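Carbohydrate binding module family 33 and 10 domain protein (Teredinibacter turnerae, PDB 6RW7) is a lytic polysaccharide monooxygenase of family AA10, whose copper-binding catalytic domain, the part described here, probably acts on cellulose by oxidative cleavage. Local coordinates at residues 57-62 against 113-118; 142-147 against 166-171; 8-13 against 198-203; 64-69 against 128-133. One frame throughout, in Å; residues are numbered along the deposited sequence.

Interaction 1. Residues 57-62 against 113-118; sequences GRKVVK and ELVFYI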
loop_
_atom_site.group_PDB
_atom_site.type_symbol
_atom_site.label_atom_id
_atom_site.label_comp_id
_atom_site.label_asym_id
_atom_site.label_seq_id
_atom_site.Cartn_x
_atom_site.Cartn_y
_atom_site.Cartn_z
ATOM N N GLY A 57 -0.639 12.137 -6.393
ATOM C CA GLY A 57 0.215 10.995 -6.046
ATOM C C GLY A 57 1.533 10.993 -6.793
ATOM O O GLY A 57 1.913 12.009 -7.420
ATOM N N ARG A 58 2.220 9.864 -6.725
ATOM C CA ARG A 58 3.625 9.717 -7.162
ATOM C C ARG A 58 3.807 9.974 -8.668
ATOM O O ARG A 58 4.914 10.343 -9.020
ATOM C CB ARG A 58 4.140 8.332 -6.766
ATOM C CG ARG A 58 5.570 8.060 -7.211
ATOM C CD ARG A 58 6.587 8.942 -6.541
ATOM N NE ARG A 58 7.885 8.700 -7.154
ATOM C CZ ARG A 58 8.989 9.401 -6.923
ATOM N NH1 ARG A 58 8.979 10.425 -6.080
ATOM N NH2 ARG A 58 10.104 9.106 -7.583
ATOM N N LYS A 59 2.797 9.829 -9.509
ATOM C CA LYS A 59 2.965 10.160 -10.954
ATOM C C LYS A 59 3.318 11.634 -11.097
ATOM O O LYS A 59 4.013 11.959 -12.087
ATOM C CB LYS A 59 1.716 9.829 -11.751
ATOM C CG LYS A 59 1.523 8.323 -11.905
ATOM C CD LYS A 59 0.393 7.985 -12.824
ATOM C CE LYS A 59 -0.959 8.299 -12.227
ATOM N NZ LYS A 59 -2.046 8.044 -13.203
ATOM N N VAL A 60 2.859 12.463 -10.166
ATOM C CA VAL A 60 3.002 13.942 -10.239
ATOM C C VAL A 60 3.942 14.446 -9.147
ATOM O O VAL A 60 4.769 15.322 -9.444
ATOM C CB VAL A 60 1.612 14.597 -10.172
ATOM C CG1 VAL A 60 1.715 16.122 -10.057
ATOM C CG2 VAL A 60 0.798 14.178 -11.379
ATOM N N VAL A 61 3.744 14.019 -7.910
ATOM C CA VAL A 61 4.406 14.578 -6.705
ATOM C C VAL A 61 5.691 13.783 -6.496
ATOM O O VAL A 61 5.569 12.614 -6.078
ATOM C CB VAL A 61 3.475 14.453 -5.486
ATOM C CG1 VAL A 61 4.164 14.937 -4.219
ATOM C CG2 VAL A 61 2.138 15.140 -5.735
ATOM N N LYS A 62 6.862 14.350 -6.783
ATOM C CA LYS A 62 8.139 13.589 -6.790
ATOM C C LYS A 62 8.984 13.862 -5.547
ATOM O O LYS A 62 9.998 13.171 -5.372
ATOM C CB LYS A 62 8.955 13.929 -8.036
ATOM C CG LYS A 62 8.253 13.609 -9.334
ATOM C CD LYS A 62 7.897 12.147 -9.453
ATOM C CE LYS A 62 7.363 11.828 -10.818
ATOM N NZ LYS A 62 6.944 10.424 -10.880
ATOM N N GLU A 113 -8.638 6.330 -9.897
ATOM C CA GLU A 113 -7.535 5.480 -10.386
ATOM C C GLU A 113 -6.898 4.673 -9.263
ATOM O O GLU A 113 -6.967 5.033 -8.086
ATOM C CB GLU A 113 -6.493 6.302 -11.139
ATOM C CG GLU A 113 -5.878 7.382 -10.280
ATOM C CD GLU A 113 -4.765 8.201 -10.907
ATOM O OE1 GLU A 113 -4.673 8.237 -12.144
ATOM O OE2 GLU A 113 -3.952 8.756 -10.152
ATOM N N LEU A 114 -6.307 3.576 -9.687
ATOM C CA LEU A 114 -5.549 2.657 -8.817
ATOM C C LEU A 114 -4.174 2.534 -9.470
ATOM O O LEU A 114 -4.103 2.151 -10.650
ATOM C CB LEU A 114 -6.244 1.292 -8.771
ATOM C CG LEU A 114 -7.602 1.155 -8.074
ATOM C CD1 LEU A 114 -7.532 1.525 -6.622
ATOM C CD2 LEU A 114 -8.738 1.856 -8.806
ATOM N N VAL A 115 -3.126 2.897 -8.750
ATOM C CA VAL A 115 -1.748 2.987 -9.296
ATOM C C VAL A 115 -0.847 2.103 -8.447
ATOM O O VAL A 115 -0.993 2.118 -7.233
ATOM C CB VAL A 115 -1.275 4.456 -9.300
ATOM C CG1 VAL A 115 0.025 4.628 -10.042
ATOM C CG2 VAL A 115 -2.330 5.381 -9.894
ATOM N N PHE A 116 0.077 1.382 -9.080
ATOM C CA PHE A 116 0.970 0.446 -8.370
ATOM C C PHE A 116 2.382 0.575 -8.914
ATOM O O PHE A 116 2.572 0.500 -10.143
ATOM C CB PHE A 116 0.535 -0.999 -8.575
ATOM C CG PHE A 116 -0.849 -1.353 -8.103
ATOM C CD1 PHE A 116 -1.969 -1.015 -8.848
ATOM C CD2 PHE A 116 -1.028 -2.003 -6.898
ATOM C CE1 PHE A 116 -3.233 -1.388 -8.415
ATOM C CE2 PHE A 116 -2.290 -2.344 -6.460
ATOM C CZ PHE A 116 -3.388 -2.032 -7.211
ATOM N N TYR A 117 3.328 0.673 -7.993
ATOM C CA TYR A 117 4.773 0.670 -8.272
ATOM C C TYR A 117 5.395 -0.528 -7.573
ATOM O O TYR A 117 4.889 -0.939 -6.533
ATOM C CB TYR A 117 5.421 1.938 -7.734
ATOM C CG TYR A 117 5.019 3.230 -8.389
ATOM C CD1 TYR A 117 3.836 3.875 -8.060
ATOM C CD2 TYR A 117 5.872 3.854 -9.289
ATOM C CE1 TYR A 117 3.500 5.069 -8.673
ATOM C CE2 TYR A 117 5.572 5.079 -9.852
ATOM C CZ TYR A 117 4.385 5.702 -9.527
ATOM O OH TYR A 117 4.035 6.899 -10.118
ATOM N N ILE A 118 6.506 -1.026 -8.111
ATOM C CA ILE A 118 7.265 -2.114 -7.447
ATOM C C ILE A 118 8.718 -1.682 -7.348
ATOM O O ILE A 118 9.175 -0.858 -8.168
ATOM C CB ILE A 118 7.067 -3.457 -8.186
ATOM C CG1 ILE A 118 7.543 -4.639 -7.338
ATOM C CG2 ILE A 118 7.681 -3.439 -9.577
ATOM C CD1 ILE A 118 7.030 -5.952 -7.833
#

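Interaction 2. Residues 142-147 against 166-171; sequences CDESIV and INVTCN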
loop_
_atom_site.group_PDB
_atom_site.type_symbol
_atom_site.label_atom_id
_atom_site.label_comp_id
_atom_site.label_asym_id
_atom_site.label_seq_id
_atom_site.Cartn_x
_atom_site.Cartn_y
_atom_site.Cartn_z
ATOM N N CYS A 142 1.266 -0.867 -12.954
ATOM C CA CYS A 142 -0.188 -1.010 -13.134
ATOM C C CYS A 142 -0.800 0.353 -12.837
ATOM O O CYS A 142 -0.451 0.944 -11.819
ATOM C CB CYS A 142 -0.704 -2.104 -12.211
ATOM S SG CYS A 142 -2.459 -2.504 -12.411
ATOM N N ASP A 143 -1.600 0.870 -13.753
ATOM C CA ASP A 143 -2.200 2.219 -13.616
ATOM C C ASP A 143 -3.533 2.128 -14.338
ATOM O O ASP A 143 -3.533 2.099 -15.578
ATOM C CB ASP A 143 -1.262 3.302 -14.148
ATOM C CG ASP A 143 -1.823 4.711 -14.035
ATOM O OD1 ASP A 143 -2.938 4.875 -13.546
ATOM O OD2 ASP A 143 -1.165 5.602 -14.488
ATOM N N GLU A 144 -4.598 1.933 -13.573
ATOM C CA GLU A 144 -5.933 1.653 -14.122
ATOM C C GLU A 144 -6.852 2.766 -13.656
ATOM O O GLU A 144 -7.035 2.912 -12.427
ATOM C CB GLU A 144 -6.398 0.269 -13.704
ATOM C CG GLU A 144 -5.523 -0.830 -14.270
ATOM C CD GLU A 144 -5.519 -0.995 -15.782
ATOM O OE1 GLU A 144 -6.358 -0.370 -16.483
ATOM O OE2 GLU A 144 -4.626 -1.716 -16.280
ATOM N N SER A 145 -7.484 3.440 -14.608
ATOM C CA SER A 145 -8.434 4.527 -14.305
ATOM C C SER A 145 -9.831 4.200 -14.836
ATOM O O SER A 145 -10.002 3.366 -15.759
ATOM C CB SER A 145 -7.916 5.836 -14.823
ATOM O OG SER A 145 -7.894 5.857 -16.235
ATOM N N ILE A 146 -10.816 4.809 -14.200
ATOM C CA ILE A 146 -12.243 4.745 -14.595
ATOM C C ILE A 146 -12.741 6.175 -14.751
ATOM O O ILE A 146 -12.193 7.091 -14.143
ATOM C CB ILE A 146 -13.103 3.968 -13.576
ATOM C CG1 ILE A 146 -12.995 4.551 -12.167
ATOM C CG2 ILE A 146 -12.779 2.483 -13.615
ATOM C CD1 ILE A 146 -14.014 3.956 -11.230
ATOM N N VAL A 147 -13.725 6.366 -15.614
ATOM C CA VAL A 147 -14.622 7.538 -15.483
ATOM C C VAL A 147 -15.086 7.523 -14.032
ATOM O O VAL A 147 -15.539 6.481 -13.544
ATOM C CB VAL A 147 -15.790 7.430 -16.474
ATOM C CG1 VAL A 147 -16.835 8.502 -16.215
ATOM C CG2 VAL A 147 -15.282 7.522 -17.906
ATOM N N ILE A 166 -12.504 -2.691 -3.648
ATOM C CA ILE A 166 -12.179 -2.476 -5.081
ATOM C C ILE A 166 -11.177 -3.554 -5.472
ATOM O O ILE A 166 -10.141 -3.680 -4.793
ATOM C CB ILE A 166 -11.624 -1.069 -5.357
ATOM C CG1 ILE A 166 -12.625 0.035 -5.014
ATOM C CG2 ILE A 166 -11.133 -0.977 -6.787
ATOM C CD1 ILE A 166 -12.046 1.436 -5.003
ATOM N N ASN A 167 -11.472 -4.326 -6.516
ATOM C CA ASN A 167 -10.573 -5.379 -7.031
ATOM C C ASN A 167 -9.932 -4.863 -8.325
ATOM O O ASN A 167 -10.670 -4.441 -9.230
ATOM C CB ASN A 167 -11.321 -6.687 -7.282
ATOM C CG ASN A 167 -12.072 -7.206 -6.076
ATOM O OD1 ASN A 167 -11.579 -7.135 -4.947
ATOM N ND2 ASN A 167 -13.265 -7.748 -6.303
ATOM N N VAL A 168 -8.607 -4.824 -8.383
ATOM C CA VAL A 168 -7.878 -4.375 -9.591
ATOM C C VAL A 168 -7.028 -5.538 -10.065
ATOM O O VAL A 168 -6.250 -6.047 -9.249
ATOM C CB VAL A 168 -6.926 -3.198 -9.340
ATOM C CG1 VAL A 168 -6.484 -2.572 -10.651
ATOM C CG2 VAL A 168 -7.427 -2.171 -8.375
ATOM N N THR A 169 -7.059 -5.847 -11.354
ATOM C CA THR A 169 -6.200 -6.898 -11.942
ATOM C C THR A 169 -4.999 -6.233 -12.607
ATOM O O THR A 169 -5.191 -5.281 -13.386
ATOM C CB THR A 169 -7.038 -7.782 -12.863
ATOM O OG1 THR A 169 -8.093 -8.297 -12.053
ATOM C CG2 THR A 169 -6.229 -8.907 -13.461
ATOM N N CYS A 170 -3.799 -6.716 -12.297
ATOM C CA CYS A 170 -2.532 -6.100 -12.734
ATOM C C CYS A 170 -1.626 -7.199 -13.276
ATOM O O CYS A 170 -1.704 -8.332 -12.788
ATOM C CB CYS A 170 -1.815 -5.408 -11.580
ATOM S SG CYS A 170 -2.652 -3.957 -10.876
ATOM N N ASN A 171 -0.740 -6.831 -14.194
ATOM C CA ASN A 171 0.376 -7.698 -14.635
ATOM C C ASN A 171 1.591 -7.374 -13.760
ATOM O O ASN A 171 2.257 -6.358 -14.008
ATOM C CB ASN A 171 0.674 -7.470 -16.118
ATOM C CG ASN A 171 1.772 -8.362 -16.641
ATOM O OD1 ASN A 171 2.007 -9.450 -16.117
ATOM N ND2 ASN A 171 2.465 -7.891 -17.665
HETATM O O HOH W 1 -4.063 -4.265 -15.619
#

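Interaction 3. Residues 8-13 against 198-203; sequences PSRQQH and CVDVDF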
loop_
_atom_site.group_PDB
_atom_site.type_symbol
_atom_site.label_atom_id
_atom_site.label_comp_id
_atom_site.label_asym_id
_atom_site.label_seq_id
_atom_site.Cartn_x
_atom_site.Cartn_y
_atom_site.Cartn_z
ATOM N N PRO A 8 -1.799 -9.072 1.675
ATOM C CA PRO A 8 -1.924 -8.226 2.850
ATOM C C PRO A 8 -0.851 -7.140 2.890
ATOM O O PRO A 8 0.325 -7.436 2.958
ATOM C CB PRO A 8 -1.792 -9.175 4.043
ATOM C CG PRO A 8 -1.118 -10.402 3.466
ATOM C CD PRO A 8 -1.544 -10.475 2.015
ATOM N N SER A 9 -1.302 -5.891 2.937
ATOM C CA SER A 9 -0.429 -4.711 3.080
ATOM C C SER A 9 0.086 -4.600 4.509
ATOM O O SER A 9 -0.366 -5.320 5.418
ATOM C CB SER A 9 -1.158 -3.433 2.728
ATOM O OG SER A 9 -2.181 -3.166 3.675
ATOM N N ARG A 10 0.981 -3.650 4.717
ATOM C CA ARG A 10 1.473 -3.356 6.081
ATOM C C ARG A 10 0.283 -3.027 6.984
ATOM O O ARG A 10 0.337 -3.374 8.177
ATOM C CB ARG A 10 2.485 -2.217 6.053
ATOM C CG ARG A 10 3.780 -2.610 5.362
ATOM C CD ARG A 10 4.845 -1.548 5.367
ATOM N NE ARG A 10 6.051 -2.089 4.740
ATOM C CZ ARG A 10 7.223 -1.470 4.684
ATOM N NH1 ARG A 10 7.386 -0.248 5.188
ATOM N NH2 ARG A 10 8.247 -2.116 4.135
ATOM N N GLN A 11 -0.705 -2.307 6.459
ATOM C CA GLN A 11 -1.890 -1.891 7.249
ATOM C C GLN A 11 -2.800 -3.083 7.557
ATOM O O GLN A 11 -3.463 -3.076 8.607
ATOM C CB GLN A 11 -2.677 -0.860 6.452
ATOM C CG GLN A 11 -1.897 0.416 6.230
ATOM C CD GLN A 11 -1.791 0.755 4.775
ATOM O OE1 GLN A 11 -1.135 0.026 4.028
ATOM N NE2 GLN A 11 -2.378 1.884 4.385
ATOM N N GLN A 12 -2.844 -4.074 6.684
ATOM C CA GLN A 12 -3.641 -5.297 6.915
ATOM C C GLN A 12 -3.003 -6.081 8.066
ATOM O O GLN A 12 -3.706 -6.500 8.986
ATOM C CB GLN A 12 -3.730 -6.133 5.635
ATOM C CG GLN A 12 -4.439 -7.459 5.858
ATOM C CD GLN A 12 -5.892 -7.303 6.240
ATOM O OE1 GLN A 12 -6.596 -6.465 5.684
ATOM N NE2 GLN A 12 -6.400 -8.156 7.130
ATOM N N HIS A 13 -1.710 -6.324 7.989
ATOM C CA HIS A 13 -1.009 -7.084 9.049
ATOM C C HIS A 13 -1.041 -6.312 10.368
ATOM O O HIS A 13 -1.338 -6.926 11.398
ATOM C CB HIS A 13 0.462 -7.311 8.712
ATOM C CG HIS A 13 0.744 -8.217 7.563
ATOM N ND1 HIS A 13 0.444 -9.551 7.582
ATOM C CD2 HIS A 13 1.372 -7.976 6.397
ATOM C CE1 HIS A 13 0.889 -10.111 6.465
ATOM N NE2 HIS A 13 1.452 -9.154 5.710
ATOM N N CYS A 198 1.500 0.000 1.223
ATOM C CA CYS A 198 2.686 -0.807 0.857
ATOM C C CYS A 198 2.449 -2.285 1.158
ATOM O O CYS A 198 1.895 -2.600 2.213
ATOM C CB CYS A 198 3.919 -0.349 1.615
ATOM S SG CYS A 198 4.634 1.132 0.861
ATOM N N VAL A 199 2.916 -3.152 0.274
ATOM C CA VAL A 199 2.824 -4.617 0.442
ATOM C C VAL A 199 4.238 -5.192 0.394
ATOM O O VAL A 199 4.941 -4.990 -0.621
ATOM C CB VAL A 199 1.942 -5.253 -0.648
ATOM C CG1 VAL A 199 1.695 -6.711 -0.311
ATOM C CG2 VAL A 199 0.626 -4.509 -0.820
ATOM N N ASP A 200 4.595 -5.950 1.418
ATOM C CA ASP A 200 5.882 -6.678 1.502
ATOM C C ASP A 200 5.656 -8.069 0.920
ATOM O O ASP A 200 4.842 -8.837 1.489
ATOM C CB ASP A 200 6.371 -6.713 2.950
ATOM C CG ASP A 200 6.754 -5.350 3.471
ATOM O OD1 ASP A 200 7.815 -4.851 3.105
ATOM O OD2 ASP A 200 5.950 -4.765 4.201
ATOM N N VAL A 201 6.338 -8.387 -0.179
ATOM C CA VAL A 201 6.155 -9.662 -0.905
ATOM C C VAL A 201 7.493 -10.370 -1.109
ATOM O O VAL A 201 8.523 -9.715 -1.227
ATOM C CB VAL A 201 5.435 -9.430 -2.237
ATOM C CG1 VAL A 201 3.963 -9.146 -1.987
ATOM C CG2 VAL A 201 6.111 -8.336 -3.043
ATOM N N ASP A 202 7.450 -11.690 -1.098
ATOM C CA ASP A 202 8.617 -12.560 -1.356
ATOM C C ASP A 202 8.277 -13.402 -2.582
ATOM O O ASP A 202 7.367 -14.237 -2.537
ATOM C CB ASP A 202 8.964 -13.392 -0.128
ATOM C CG ASP A 202 10.091 -14.386 -0.346
ATOM O OD1 ASP A 202 10.827 -14.247 -1.337
ATOM O OD2 ASP A 202 10.173 -15.346 0.467
ATOM N N PHE A 203 8.987 -13.168 -3.674
ATOM C CA PHE A 203 8.797 -13.888 -4.944
ATOM C C PHE A 203 9.580 -15.203 -4.957
ATOM O O PHE A 203 9.452 -15.947 -5.922
ATOM C CB PHE A 203 9.228 -13.006 -6.107
ATOM C CG PHE A 203 8.269 -11.885 -6.400
ATOM C CD1 PHE A 203 8.369 -10.669 -5.755
ATOM C CD2 PHE A 203 7.260 -12.052 -7.325
ATOM C CE1 PHE A 203 7.511 -9.620 -6.063
ATOM C CE2 PHE A 203 6.406 -11.004 -7.646
ATOM C CZ PHE A 203 6.502 -9.796 -6.990
HETATM O O HOH W 2 2.669 -6.103 3.463
HETATM O O HOH W 3 2.439 -9.244 2.870
HETATM O O HOH W 4 1.597 0.628 4.053
#

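Interaction 4. Residues 64-69 against 128-133; sequences TEHVCG and TRELTW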
loop_
_atom_site.group_PDB
_atom_site.type_symbol
_atom_site.label_atom_id
_atom_site.label_comp_id
_atom_site.label_asym_id
_atom_site.label_seq_id
_atom_site.Cartn_x
_atom_site.Cartn_y
_atom_site.Cartn_z
ATOM N N THR A 64 8.541 13.697 -2.111
ATOM C CA THR A 64 8.311 13.250 -0.713
ATOM C C THR A 64 9.578 12.644 -0.105
ATOM O O THR A 64 10.336 11.966 -0.819
ATOM C CB THR A 64 7.134 12.289 -0.524
ATOM O OG1 THR A 64 7.372 11.047 -1.189
ATOM C CG2 THR A 64 5.838 12.908 -0.984
ATOM N N GLU A 65 9.763 12.841 1.201
ATOM C CA GLU A 65 10.855 12.234 1.998
ATOM C C GLU A 65 10.584 10.740 2.138
ATOM O O GLU A 65 11.539 9.928 2.090
ATOM C CB GLU A 65 10.936 12.831 3.404
ATOM N N HIS A 66 9.316 10.384 2.319
ATOM C CA HIS A 66 8.904 9.002 2.655
ATOM C C HIS A 66 8.104 8.375 1.516
ATOM O O HIS A 66 7.419 9.075 0.747
ATOM C CB HIS A 66 8.108 8.973 3.961
ATOM C CG HIS A 66 8.765 9.670 5.106
ATOM N ND1 HIS A 66 9.739 9.058 5.885
ATOM C CD2 HIS A 66 8.600 10.925 5.598
ATOM C CE1 HIS A 66 10.129 9.921 6.823
ATOM N NE2 HIS A 66 9.438 11.065 6.668
ATOM N N VAL A 67 8.194 7.053 1.433
ATOM C CA VAL A 67 7.451 6.259 0.430
ATOM C C VAL A 67 6.074 5.880 0.984
ATOM O O VAL A 67 5.075 6.480 0.575
ATOM C CB VAL A 67 8.289 5.039 0.025
ATOM C CG1 VAL A 67 7.473 4.126 -0.867
ATOM C CG2 VAL A 67 9.605 5.481 -0.635
ATOM N N CYS A 68 6.000 4.916 1.890
ATOM C CA CYS A 68 4.709 4.278 2.258
ATOM C C CYS A 68 3.757 5.309 2.879
ATOM O O CYS A 68 2.558 5.215 2.605
ATOM C CB CYS A 68 4.923 3.085 3.166
ATOM S SG CYS A 68 5.908 1.816 2.330
ATOM N N GLY A 69 4.275 6.234 3.692
ATOM C CA GLY A 69 3.448 7.261 4.351
ATOM C C GLY A 69 3.161 8.426 3.425
ATOM O O GLY A 69 2.285 9.244 3.737
ATOM N N THR A 128 16.758 -1.931 8.246
ATOM C CA THR A 128 17.335 -0.915 9.173
ATOM C C THR A 128 17.131 0.484 8.624
ATOM O O THR A 128 17.374 1.436 9.357
ATOM C CB THR A 128 18.832 -1.155 9.414
ATOM O OG1 THR A 128 19.557 -0.793 8.243
ATOM C CG2 THR A 128 19.123 -2.591 9.788
ATOM N N ARG A 129 16.685 0.611 7.380
ATOM C CA ARG A 129 16.584 1.944 6.761
ATOM C C ARG A 129 15.200 2.052 6.139
ATOM O O ARG A 129 14.583 1.011 5.820
ATOM C CB ARG A 129 17.701 2.184 5.742
ATOM C CG ARG A 129 17.579 1.347 4.478
ATOM C CD ARG A 129 18.213 1.983 3.253
ATOM N NE ARG A 129 18.258 1.051 2.128
ATOM C CZ ARG A 129 17.330 0.916 1.173
ATOM N NH1 ARG A 129 16.224 1.633 1.198
ATOM N NH2 ARG A 129 17.506 0.015 0.217
ATOM N N GLU A 130 14.754 3.282 5.964
ATOM C CA GLU A 130 13.492 3.564 5.255
ATOM C C GLU A 130 13.685 3.273 3.768
ATOM O O GLU A 130 14.783 3.457 3.203
ATOM C CB GLU A 130 13.057 5.017 5.420
ATOM C CG GLU A 130 12.493 5.314 6.793
ATOM C CD GLU A 130 11.468 6.424 6.761
ATOM O OE1 GLU A 130 10.843 6.612 5.692
ATOM O OE2 GLU A 130 11.290 7.099 7.811
ATOM N N LEU A 131 12.606 2.876 3.130
ATOM C CA LEU A 131 12.548 2.860 1.657
ATOM C C LEU A 131 12.819 4.277 1.134
ATOM O O LEU A 131 12.494 5.268 1.801
ATOM C CB LEU A 131 11.169 2.369 1.226
ATOM C CG LEU A 131 10.856 0.925 1.594
ATOM C CD1 LEU A 131 9.360 0.649 1.392
ATOM C CD2 LEU A 131 11.720 -0.034 0.780
ATOM N N THR A 132 13.439 4.351 -0.034
ATOM C CA THR A 132 13.684 5.596 -0.784
ATOM C C THR A 132 13.113 5.419 -2.176
ATOM O O THR A 132 12.906 4.256 -2.607
ATOM C CB THR A 132 15.180 5.941 -0.879
ATOM O OG1 THR A 132 15.791 5.043 -1.810
ATOM C CG2 THR A 132 15.873 5.866 0.460
ATOM N N TRP A 133 12.920 6.522 -2.887
ATOM C CA TRP A 133 12.414 6.466 -4.275
ATOM C C TRP A 133 13.425 5.745 -5.172
ATOM O O TRP A 133 12.995 5.125 -6.159
ATOM C CB TRP A 133 12.011 7.844 -4.805
ATOM C CG TRP A 133 10.806 8.321 -4.063
ATOM C CD1 TRP A 133 10.730 9.398 -3.237
ATOM C CD2 TRP A 133 9.522 7.678 -4.016
ATOM N NE1 TRP A 133 9.488 9.478 -2.686
ATOM C CE2 TRP A 133 8.726 8.439 -3.136
ATOM C CE3 TRP A 133 8.962 6.555 -4.623
ATOM C CZ2 TRP A 133 7.405 8.120 -2.847
ATOM C CZ3 TRP A 133 7.647 6.240 -4.351
ATOM C CH2 TRP A 133 6.887 6.999 -3.451
HETATM O O HOH W 5 13.152 7.789 2.523
HETATM O O HOH W 6 10.272 5.957 3.144
#

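Interaction 1. Residues 57-62 against 113-118
The phenol ring of Tyr117 presents its edge to the 57-62 loop: Lys59 N lies near the ring plane, 3.2 Å from Tyr117 OH but badly angled for a hydrogen bond, while Arg58 CG comes in obliquely, 3.5 Å from Tyr117 CZ. The Arg58 guanidinium plane stands 68° from that ring. One of its faces carries the Lys62 aliphatic chain, with Lys62 CD 3.8 Å above the centre, and Trp133 makes a cation-pi contact with the same group. Lys62 NZ then turns back to donate to Arg58 O at 2.8 Å. Lys59 runs past Tyr117 OH, its CE touching Val115 CG2 at 4.0 Å and its ammonium meeting the Glu113 carboxylate tip to tip. In this salt bridge Lys59 NZ reaches Glu113 OE1 at 2.8 Å, on the syn side but 34° out of the carboxylate plane. An alanine in place of Glu113 would probably leave Lys59 with Asp143 as an acidic partner and deprive Arg194 of this carboxylate. Lys59 thus sits between two acids and Glu113 between two bases, a charge network that ties the loop to strand 111-118.

Interaction 2. Residues 142-147 against 166-171
A disulfide carries this contact: Cys142 SG and Cys170 SG are bonded at 2.1 Å with a chi3 of -74°, joining strand 142-145 to strand 165-172. The two half-cystines use different rotamers. In Cys142 the sulfur is anti to the backbone N (chi1 -175°), whereas in Cys170 it lies beside the N and anti to the carbonyl carbon (chi1 -66°). No direct hydrogen bond links the two segments, whose short axes stay 7.4 Å apart at closest and run roughly antiparallel. They belong to different sheets, and the disulfide spans the space between them.

Apolar contacts are few and come from one methyl. Val168 CG1 meets the aliphatic part of Glu144 at CG, 4.1 Å away, and lies 4.4 Å from Cys142 SG. Around the disulfide, Phe116 packs on both cysteines and Leu114 on Val168, so strand 111-118 covers the bridge from its own sheet.

The polar link is a single water. It donates to Glu144 OE2 at 2.7 Å and to Thr169 O at 2.7 Å, joining a carboxylate oxygen of one strand to a carbonyl of the other. The bend at chi2 of Glu144 turns CD aside from an extended course, and OE1 accepts from Asn154, a residue of the sodium site.

Chemically, the join rests on one covalent bond, supplemented by a methyl and a bridging water. The disulfide fixes the spacing of the two sheets at this point, while the carboxylate, held at both oxygens, is restricted in its rotation.

Interaction 3. Residues 8-13 against 198-203
Arg10 reaches Asp200 with its chain extended from CG to NE (chi2 and chi3 both anti), and the carboxylate carbon of Asp200 stands anti to its own carbonyl carbon (chi1 -67°). The guanidinium grips the acid side-on: Arg10 NE donates to Asp200 OD2 at 2.7 Å, and NH2 to OD1 at 3.0 Å, almost straight. Both oxygens use their syn lone pairs, and the two planes are only 13° apart, so the pair is held flat. Trp86 adds a cation-pi contact to Arg10, and Tyr80 O takes its NH1. Arg10 N donates to Cys198 O at 2.9 Å. Val199 CG1 fits against Pro8 O, 3.6 Å away. Three waters bridge the segments: one joins Pro8 O to Asp200 N, another Gln11 OE1, itself hydrogen-bonded to Ser197 OG, to Cys198 N, and a third gathers Pro8 O, Asp200 O and His13 NE2. Ser9 is the N-cap of helix 10-17. Its OG accepts from Gln12 N at 3.2 Å, weakly from Gln11 N, and is also hydrogen-bonded to Ile4 O. The arrangement fastens a capped helix start, just after strand 3-6, to strand 193-202 within the beta-sandwich of an AA10 monooxygenase.

Interaction 4. Residues 64-69 against 128-133
Val67 CG2 sits squarely over one face of Trp133, 3.9 Å from the centroid of the six-membered ring and 6° off its normal, a CH-pi contact at the tight heart of the interface. The other methyl, CG1, meets Trp133 CH2 at the rim, and CG2 also touches Leu131 CB. Cys68 SG, in a disulfide with Cys198, rests on Leu131 CD1 at 3.8 Å. At the indole edge Trp133 NE1 donates to Thr64 OG1 at 3.0 Å, in the ring plane, and more weakly to Thr64 O. Thr64 OG1 donates its own hydrogen bond to His66 O, which keeps the hydroxyl turned for the indole. A glycine in place of Trp133 would probably open a gap beside Val67 and leave Thr64 OG1 without its indole donor. The wetter side is polar: His66 ND1 donates to Glu130 OE1 at 2.7 Å and 172°, with OE1 in the imidazole plane. Two waters lie between the backbones here, one near Glu65 O and Leu131 O, the other accepting from Val67 N and close to Glu130 OE1 and Leu131 O. Both loops lie against strand 178-187, where Phe182 meets Trp133 edge-to-face and Val180 touches Leu131, while Arg10 of helix 10-17 packs on Cys68 and Leu131.

Overall arrangement
Interactions 1 and 2 share the sheet of strands 111-118 and 142-145: Phe116 N lies 2.8 Å from Cys142 O, and the salt bridge from Lys59 NZ to Asp143 OD2 is 2.9 Å long. Interactions 3 and 4 are joined covalently by the Cys68–Cys198 disulfide. Arg58 packing on Trp133 links interactions 1 and 4, whereas interactions 2 and 4 have centres about 24 Å apart. Interaction 3 comes closest to the copper ions, the Ser9 side chain being about 11 Å from the copper(II) ion and that of Gln11 about 12 Å from the copper(I) ion bound by His1 and His107; in interaction 2 the Thr169 side chain is about 9 Å from the sodium ion.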